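Local coordinates for protein UDP-glucose 4-epimerase (Brucella ovis, PDB 4WOK) that probably interconverts UDP-glucose and UDP-galactose by NAD-dependent epimerisation at C4 of the sugar, at residues A204-A209 with P328-E333. The protein carries 2 engineered substitutions. Residues are numbered along the deposited sequence; the frame is centred on the assembly and turned at random.
Sequences AMMAAA and PHFGLE. Engineered in segment 328-333: His329 (natural residue Tyr). With PO4 (phosphate ion), chain D.
Met206 faces Phe330 and Ala209 faces Gly331, each pair with CA atoms 5.5 Å apart, where helix 200-209 meets the loop that follows helix 319-326. The loop packs on the helix through two apolar side chains, Phe330 and Leu332. Both methionine side chains approach the Phe330 ring obliquely from one side, and His329 CB lies over its other face, offset toward the rim. Met205 SD, anti to CA (chi2 177°), stands 3.8 Å from Phe330 CD2, whereas Met206 CG, anti to the carbonyl carbon (chi1 -70°), comes to 3.7 Å from CD1, the other ortho carbon; both sulfurs make Met-aromatic contacts. The Met205 side chain also touches Ile323 and Ala326 of helix 319-326. In the extended short-chain dehydrogenase family to which epimerases of this type belong, the C-terminal part builds a smaller, substrate-binding domain beside the Rossmann fold, and the contact joins two of its elements. The zinc ion, held by Glu192, His194, Glu197 and His199, is about 6 Å from the Phe330 side chain. Leu332 sets its two methyls against one side of the helix, a turn apart: CD1 3.7 Å from Met205 CB, CD2 as near to Ala209 CB. That same methyl of Ala209 approaches Phe330 O to 3.1 Å, a tight fit. The engineered His329 (Tyr in the natural sequence) donates from ND1, in the plane of its ring, to O3 of a phosphate, probably from the crystallisation liquor, at 2.9 Å.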
loop_
_atom_site.group_PDB
_atom_site.type_symbol
_atom_site.label_atom_id
_atom_site.label_comp_id
_atom_site.label_asym_id
_atom_site.label_seq_id
_atom_site.Cartn_x
_atom_site.Cartn_y
_atom_site.Cartn_z
ATOM N N ALA A 204 -5.486 -12.343 11.580
ATOM C CA ALA A 204 -5.680 -12.474 13.026
ATOM C C ALA A 204 -7.153 -12.254 13.388
ATOM O O ALA A 204 -7.708 -12.949 14.242
ATOM C CB ALA A 204 -4.784 -11.501 13.779
ATOM N N MET A 205 -7.794 -11.301 12.717
ATOM C CA MET A 205 -9.200 -11.002 12.983
ATOM C C MET A 205 -10.119 -12.113 12.496
ATOM O O MET A 205 -11.073 -12.501 13.185
ATOM C CB MET A 205 -9.603 -9.673 12.335
ATOM C CG MET A 205 -9.017 -8.487 13.047
ATOM S SD MET A 205 -9.393 -6.912 12.265
ATOM C CE MET A 205 -8.717 -5.819 13.517
ATOM N N MET A 206 -9.840 -12.612 11.302
ATOM C CA MET A 206 -10.595 -13.727 10.761
ATOM C C MET A 206 -10.517 -14.921 11.705
ATOM O O MET A 206 -11.515 -15.599 11.932
ATOM C CB MET A 206 -10.078 -14.107 9.376
ATOM C CG MET A 206 -10.400 -13.062 8.293
ATOM S SD MET A 206 -9.445 -13.342 6.787
ATOM C CE MET A 206 -10.184 -14.869 6.209
ATOM N N ALA A 207 -9.334 -15.155 12.261
ATOM C CA ALA A 207 -9.136 -16.279 13.181
ATOM C C ALA A 207 -9.940 -16.055 14.470
ATOM O O ALA A 207 -10.627 -16.950 14.944
ATOM C CB ALA A 207 -7.666 -16.459 13.486
ATOM N N ALA A 208 -9.874 -14.844 15.018
ATOM C CA ALA A 208 -10.657 -14.511 16.211
ATOM C C ALA A 208 -12.150 -14.661 15.923
ATOM O O ALA A 208 -12.923 -15.058 16.784
ATOM C CB ALA A 208 -10.340 -13.101 16.683
ATOM N N ALA A 209 -12.543 -14.370 14.688
ATOM C CA ALA A 209 -13.948 -14.436 14.296
ATOM C C ALA A 209 -14.413 -15.840 13.914
ATOM O O ALA A 209 -15.609 -16.072 13.751
ATOM C CB ALA A 209 -14.204 -13.486 13.138
ATOM N N PRO A 328 -14.927 -4.687 12.136
ATOM C CA PRO A 328 -16.271 -4.994 11.618
ATOM C C PRO A 328 -16.295 -5.647 10.245
ATOM O O PRO A 328 -17.309 -6.239 9.867
ATOM C CB PRO A 328 -16.939 -3.613 11.552
ATOM C CG PRO A 328 -16.224 -2.810 12.578
ATOM C CD PRO A 328 -14.802 -3.258 12.479
ATOM N N HIS A 329 -15.197 -5.548 9.503
ATOM C CA HIS A 329 -15.153 -6.142 8.184
ATOM C C HIS A 329 -14.764 -7.614 8.210
ATOM O O HIS A 329 -14.837 -8.289 7.191
ATOM C CB HIS A 329 -14.189 -5.360 7.297
ATOM C CG HIS A 329 -14.658 -3.971 6.999
ATOM N ND1 HIS A 329 -15.609 -3.702 6.044
ATOM C CD2 HIS A 329 -14.325 -2.783 7.557
ATOM C CE1 HIS A 329 -15.830 -2.393 6.010
ATOM N NE2 HIS A 329 -15.065 -1.818 6.914
ATOM N N PHE A 330 -14.366 -8.121 9.370
ATOM C CA PHE A 330 -13.936 -9.511 9.436
ATOM C C PHE A 330 -14.727 -10.301 10.469
ATOM O O PHE A 330 -14.196 -11.190 11.101
ATOM C CB PHE A 330 -12.440 -9.591 9.739
ATOM C CG PHE A 330 -11.586 -8.954 8.680
ATOM C CD1 PHE A 330 -11.391 -9.584 7.456
ATOM C CD2 PHE A 330 -10.992 -7.729 8.903
ATOM C CE1 PHE A 330 -10.617 -8.993 6.461
ATOM C CE2 PHE A 330 -10.212 -7.125 7.915
ATOM C CZ PHE A 330 -10.025 -7.760 6.695
ATOM N N GLY A 331 -15.999 -9.962 10.624
ATOM C CA GLY A 331 -16.894 -10.724 11.469
ATOM C C GLY A 331 -16.760 -10.442 12.949
ATOM O O GLY A 331 -17.174 -11.259 13.764
ATOM N N LEU A 332 -16.189 -9.294 13.305
ATOM C CA LEU A 332 -16.030 -8.940 14.713
ATOM C C LEU A 332 -16.864 -7.712 15.059
ATOM O O LEU A 332 -17.310 -6.981 14.176
ATOM C CB LEU A 332 -14.552 -8.698 15.046
ATOM C CG LEU A 332 -13.655 -9.928 14.860
ATOM C CD1 LEU A 332 -12.188 -9.585 15.039
ATOM C CD2 LEU A 332 -14.066 -11.031 15.847
ATOM N N GLU A 333 -17.089 -7.505 16.349
ATOM C CA GLU A 333 -17.832 -6.345 16.828
ATOM C C GLU A 333 -16.982 -5.573 17.828
ATOM O O GLU A 333 -16.357 -6.159 18.707
ATOM C CB GLU A 333 -19.159 -6.769 17.469
HETATM P P PO4 D . -18.069 -6.881 4.797
HETATM O O1 PO4 D . -19.168 -5.953 5.262
HETATM O O2 PO4 D . -18.113 -8.180 5.585
HETATM O O3 PO4 D . -16.746 -6.171 4.983
HETATM O O4 PO4 D . -18.262 -7.195 3.332
#